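Local coordinates for protein carbohydrate deacetylase (Enterococcus faecalis, PDB 2I5I) that probably removes acetyl groups from acetylated carbohydrates during oligosaccharide breakdown, as a magnesium-dependent homodimeric hydrolase of the YdjC family, at residues L59-V63 with F117-R123; L145-R149 with L170-V174. One frame throughout, in Å; residues are numbered along the deposited sequence.

Contact 1: L59-V63 with F117-R123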
loop_
_atom_site.group_PDB
_atom_site.type_symbol
_atom_site.label_atom_id
_atom_site.label_comp_id
_atom_site.label_asym_id
_atom_site.label_seq_id
_atom_site.Cartn_x
_atom_site.Cartn_y
_atom_site.Cartn_z
ATOM N N LEU A 59 6.235 -13.611 4.055
ATOM C CA LEU A 59 7.377 -14.495 3.774
ATOM C C LEU A 59 8.557 -14.207 4.686
ATOM O O LEU A 59 8.994 -13.065 4.808
ATOM C CB LEU A 59 7.769 -14.373 2.306
ATOM C CG LEU A 59 9.026 -15.113 1.847
ATOM C CD1 LEU A 59 8.886 -16.605 2.093
ATOM C CD2 LEU A 59 9.328 -14.849 0.380
ATOM N N ALA A 60 9.064 -15.265 5.333
ATOM C CA ALA A 60 10.227 -15.066 6.203
ATOM C C ALA A 60 11.499 -15.082 5.369
ATOM O O ALA A 60 11.660 -15.845 4.416
ATOM C CB ALA A 60 10.242 -16.107 7.308
ATOM N N ILE A 61 12.445 -14.196 5.709
ATOM C CA ILE A 61 13.629 -14.029 4.890
ATOM C C ILE A 61 14.933 -13.956 5.704
ATOM O O ILE A 61 15.032 -13.124 6.600
ATOM C CB ILE A 61 13.531 -12.745 4.036
ATOM C CG1 ILE A 61 12.244 -12.711 3.205
ATOM C CG2 ILE A 61 14.763 -12.566 3.173
ATOM C CD1 ILE A 61 12.111 -11.424 2.408
ATOM N N GLY A 62 15.875 -14.816 5.356
ATOM C CA GLY A 62 17.203 -14.871 5.952
ATOM C C GLY A 62 18.253 -14.447 4.943
ATOM O O GLY A 62 17.966 -14.123 3.779
ATOM N N VAL A 63 19.518 -14.453 5.383
ATOM C CA VAL A 63 20.603 -13.977 4.523
ATOM C C VAL A 63 21.398 -15.158 3.964
ATOM O O VAL A 63 21.855 -16.040 4.700
ATOM C CB VAL A 63 21.511 -12.973 5.253
ATOM C CG1 VAL A 63 22.089 -13.552 6.547
ATOM C CG2 VAL A 63 22.643 -12.480 4.364
ATOM N N PHE A 117 22.588 -6.782 3.703
ATOM C CA PHE A 117 21.202 -7.209 3.830
ATOM C C PHE A 117 20.396 -6.146 4.571
ATOM O O PHE A 117 19.270 -5.824 4.167
ATOM C CB PHE A 117 21.097 -8.537 4.578
ATOM C CG PHE A 117 19.723 -9.159 4.718
ATOM C CD1 PHE A 117 18.758 -8.778 5.616
ATOM C CD2 PHE A 117 19.391 -10.200 3.854
ATOM C CE1 PHE A 117 17.492 -9.330 5.685
ATOM C CE2 PHE A 117 18.142 -10.788 3.901
ATOM C CZ PHE A 117 17.192 -10.360 4.805
HETATM N N MSE A 118 20.948 -5.692 5.697
HETATM C CA MSE A 118 20.138 -4.836 6.573
HETATM C C MSE A 118 19.919 -3.450 5.972
HETATM O O MSE A 118 19.136 -2.666 6.508
HETATM C CB MSE A 118 20.723 -4.790 8.005
HETATM C CG MSE A 118 20.455 -6.129 8.694
HETATM SE SE MSE A 118 21.021 -6.337 10.411
HETATM C CE MSE A 118 22.582 -5.544 10.334
ATOM N N LYS A 119 20.542 -3.126 4.852
ATOM C CA LYS A 119 20.217 -1.909 4.094
ATOM C C LYS A 119 18.790 -1.986 3.544
ATOM O O LYS A 119 18.204 -0.960 3.181
ATOM C CB LYS A 119 21.238 -1.681 2.980
ATOM C CG LYS A 119 22.609 -1.271 3.516
ATOM C CD LYS A 119 23.607 -0.920 2.424
ATOM C CE LYS A 119 25.023 -1.172 2.926
ATOM N NZ LYS A 119 26.045 -0.903 1.879
ATOM N N SER A 120 18.214 -3.180 3.530
ATOM C CA SER A 120 16.815 -3.388 3.179
ATOM C C SER A 120 15.853 -2.859 4.234
ATOM O O SER A 120 14.624 -2.906 4.084
ATOM C CB SER A 120 16.633 -4.893 2.971
ATOM O OG SER A 120 16.490 -5.561 4.212
ATOM N N GLY A 121 16.391 -2.378 5.353
ATOM C CA GLY A 121 15.660 -1.995 6.536
ATOM C C GLY A 121 15.182 -3.127 7.417
ATOM O O GLY A 121 14.474 -2.908 8.411
ATOM N N ARG A 122 15.549 -4.346 7.124
ATOM C CA ARG A 122 15.102 -5.559 7.764
ATOM C C ARG A 122 16.307 -6.383 8.258
ATOM O O ARG A 122 17.314 -6.479 7.579
ATOM C CB ARG A 122 14.310 -6.488 6.864
ATOM C CG ARG A 122 12.800 -6.495 6.879
ATOM C CD ARG A 122 12.319 -7.338 5.698
ATOM N NE ARG A 122 11.873 -8.676 6.076
ATOM C CZ ARG A 122 11.039 -9.444 5.389
ATOM N NH1 ARG A 122 10.519 -9.030 4.237
ATOM N NH2 ARG A 122 10.701 -10.653 5.844
ATOM N N ARG A 123 16.103 -6.962 9.439
ATOM C CA ARG A 123 17.094 -7.897 9.965
ATOM C C ARG A 123 16.885 -9.253 9.327
ATOM O O ARG A 123 15.728 -9.692 9.277
ATOM C CB ARG A 123 16.900 -7.984 11.483
ATOM C CG ARG A 123 18.040 -8.657 12.232
ATOM C CD ARG A 123 17.903 -8.344 13.730
ATOM N NE ARG A 123 19.164 -8.740 14.360
ATOM C CZ ARG A 123 20.169 -7.914 14.600
ATOM N NH1 ARG A 123 20.188 -6.620 14.320
ATOM N NH2 ARG A 123 21.242 -8.443 15.182
HETATM O O HOH W 1 8.241 -10.619 3.338
HETATM O O HOH W 2 14.194 -10.492 7.158
HETATM O O HOH W 3 11.830 -12.253 8.034
#
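This is a buried strand-to-loop contact in the parallel beta-sheet of the YdjC deacetylase fold. Strand 60-65 meets the end of helix 103-117 and the loop that leads to strand 127-129. That strand pairs in parallel with 60-65, so the segment 117-123 is part of a beta-alpha-beta crossover. Ile61 and Val63 point toward the helix end, where Phe117 fills the space over the strand. Ile61 CG2 lies 3.7 Å from Phe117 CZ, at the ring edge, and Val63 CB lies 3.8 Å from Phe117 CD2. Helix 45-55 also packs here, with Met49 touching both Ile61 and Arg122. The chain turns away from the helix through an ST turn: Ser120 OG accepts from Arg122 N at 3.3 Å. Arg123 points away from the strand and forms a salt bridge with Glu259 of the second subunit. Arg122 instead reaches back along the strand, and Ile61 CD1 sits 3.4 Å from Arg122 NH1, over one face of the guanidinium. Water 3 accepts from both Ile61 N and Arg122 NH2. Arg122 NH2 also donates directly to the backbone carbonyl Leu59 O, at 3.1 Å.

Contact 2: L145-R149 with L170-V174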
loop_
_atom_site.group_PDB
_atom_site.type_symbol
_atom_site.label_atom_id
_atom_site.label_comp_id
_atom_site.label_asym_id
_atom_site.label_seq_id
_atom_site.Cartn_x
_atom_site.Cartn_y
_atom_site.Cartn_z
ATOM N N LEU A 145 29.547 -19.538 12.315
ATOM C CA LEU A 145 29.051 -19.571 13.688
ATOM C C LEU A 145 29.451 -18.328 14.450
ATOM O O LEU A 145 28.697 -17.769 15.258
ATOM C CB LEU A 145 29.552 -20.818 14.434
ATOM C CG LEU A 145 28.893 -22.118 13.928
ATOM C CD1 LEU A 145 29.826 -23.296 14.161
ATOM C CD2 LEU A 145 27.535 -22.314 14.563
ATOM N N ALA A 146 30.667 -17.832 14.174
ATOM C CA ALA A 146 31.114 -16.605 14.817
ATOM C C ALA A 146 30.194 -15.439 14.442
ATOM O O ALA A 146 29.855 -14.629 15.303
ATOM C CB ALA A 146 32.559 -16.289 14.471
ATOM N N LEU A 147 29.773 -15.346 13.178
ATOM C CA LEU A 147 28.869 -14.235 12.804
ATOM C C LEU A 147 27.453 -14.470 13.318
ATOM O O LEU A 147 26.693 -13.536 13.632
ATOM C CB LEU A 147 28.960 -14.053 11.289
ATOM C CG LEU A 147 30.278 -13.427 10.791
ATOM C CD1 LEU A 147 30.572 -13.791 9.348
ATOM C CD2 LEU A 147 30.226 -11.932 11.008
ATOM N N ALA A 148 27.044 -15.715 13.458
ATOM C CA ALA A 148 25.761 -16.084 14.043
ATOM C C ALA A 148 25.694 -15.564 15.482
ATOM O O ALA A 148 24.679 -15.018 15.918
ATOM C CB ALA A 148 25.511 -17.579 14.024
ATOM N N ARG A 149 26.823 -15.757 16.193
ATOM C CA ARG A 149 26.846 -15.307 17.597
ATOM C C ARG A 149 26.858 -13.786 17.654
ATOM O O ARG A 149 26.165 -13.204 18.485
ATOM C CB ARG A 149 28.025 -15.923 18.364
ATOM C CG ARG A 149 28.099 -17.426 18.240
ATOM C CD ARG A 149 29.329 -18.068 18.864
ATOM N NE ARG A 149 29.063 -19.497 18.991
ATOM C CZ ARG A 149 29.708 -20.538 18.524
ATOM N NH1 ARG A 149 30.816 -20.416 17.803
ATOM N NH2 ARG A 149 29.232 -21.749 18.785
ATOM N N LEU A 170 29.566 -28.221 17.194
ATOM C CA LEU A 170 30.157 -26.914 17.260
ATOM C C LEU A 170 29.151 -25.781 17.399
ATOM O O LEU A 170 29.570 -24.659 17.678
ATOM C CB LEU A 170 30.967 -26.589 15.993
ATOM C CG LEU A 170 31.798 -27.772 15.465
ATOM C CD1 LEU A 170 32.499 -27.394 14.177
ATOM C CD2 LEU A 170 32.761 -28.236 16.551
ATOM N N TYR A 171 27.878 -26.096 17.173
ATOM C CA TYR A 171 26.888 -25.016 17.164
ATOM C C TYR A 171 26.638 -24.435 18.549
ATOM O O TYR A 171 26.648 -23.219 18.727
ATOM C CB TYR A 171 25.557 -25.524 16.576
ATOM C CG TYR A 171 25.514 -25.512 15.054
ATOM C CD1 TYR A 171 26.365 -26.316 14.314
ATOM C CD2 TYR A 171 24.618 -24.681 14.386
ATOM C CE1 TYR A 171 26.335 -26.308 12.931
ATOM C CE2 TYR A 171 24.572 -24.660 12.998
ATOM C CZ TYR A 171 25.429 -25.472 12.291
ATOM O OH TYR A 171 25.419 -25.486 10.922
ATOM N N GLN A 172 26.380 -25.307 19.521
ATOM C CA GLN A 172 26.237 -24.899 20.923
ATOM C C GLN A 172 25.119 -23.894 21.141
ATOM O O GLN A 172 23.957 -24.320 21.112
ATOM C CB GLN A 172 27.610 -24.390 21.397
ATOM C CG GLN A 172 28.544 -25.580 21.573
ATOM C CD GLN A 172 30.020 -25.279 21.606
ATOM O OE1 GLN A 172 30.497 -24.181 21.868
ATOM N NE2 GLN A 172 30.792 -26.333 21.329
ATOM N N ASP A 173 25.443 -22.637 21.371
ATOM C CA ASP A 173 24.489 -21.570 21.592
ATOM C C ASP A 173 23.773 -21.142 20.305
ATOM O O ASP A 173 22.692 -20.544 20.389
ATOM C CB ASP A 173 25.176 -20.349 22.196
ATOM C CG ASP A 173 26.374 -19.841 21.419
ATOM O OD1 ASP A 173 26.990 -20.584 20.637
ATOM O OD2 ASP A 173 26.731 -18.654 21.599
ATOM N N VAL A 174 24.382 -21.416 19.168
ATOM C CA VAL A 174 23.781 -21.082 17.871
ATOM C C VAL A 174 22.723 -22.101 17.456
ATOM O O VAL A 174 22.956 -23.267 17.142
ATOM C CB VAL A 174 24.833 -20.971 16.764
ATOM C CG1 VAL A 174 24.163 -20.632 15.433
ATOM C CG2 VAL A 174 25.887 -19.919 17.075
HETATM O O HOH W 4 31.900 -23.497 17.869
#
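Residues 145-149 form one turn of helix 138-151, closed by the hydrogen bond from Arg149 N to Leu145 O at 2.9 Å. Residues 170-174 are a loop that folds into a type II' beta turn from Tyr171 to Val174, with Val174 N hydrogen-bonded to Tyr171 O at 2.9 Å. The CA atoms of Leu145 and Tyr171 are 6.8 Å apart, and those of Arg149 and Val174 are 6.5 Å apart. Leu145 points toward the turn. Its CD2 makes a CH-pi contact over the Tyr171 ring, 3.9 Å from the centroid, and lies 3.7 Å from Val174 CB. Ala148 CB adds a contact to Val174 CG1 at 3.6 Å. The contact thus packs the loop before strand 179-181 against the helix that follows strand 127-129 of the parallel sheet. Leu155 extends the apolar patch, touching Leu145, Tyr171 and Val174. At the more exposed side, the end of Arg149 comes nearer the turn. Arg149 forms a salt bridge with Asp173, donating to OD1 from NE at 2.9 Å and from NH2 at 3.1 Å. Arg149 NH2 also donates to Leu170 O at 3.1 Å and, weakly, to Tyr171 O at 3.0 Å. Water 4 links Leu170 O and Arg149 NH1.

Overall arrangement
The two contacts are made in series along the chain, both segments of contact 1 preceding those of contact 2. Their centres are about 19 Å apart, and their nearest atoms about 7 Å apart, so they do not touch. Helix 103-117 connects them. It ends in contact 1, and its Tyr107 and Trp110 pack on Leu147 of the helix used by contact 2. Contact 1 is nearer the predicted Mg(2+) site: the side chain of Val63 is about 10 Å from that of His130. Asp13, His64 and His130 face a common vacant point, consistent with an empty metal site. Contact 2 lies away from it. Contact 1 also borders the second subunit, whereas no other chain touches contact 2.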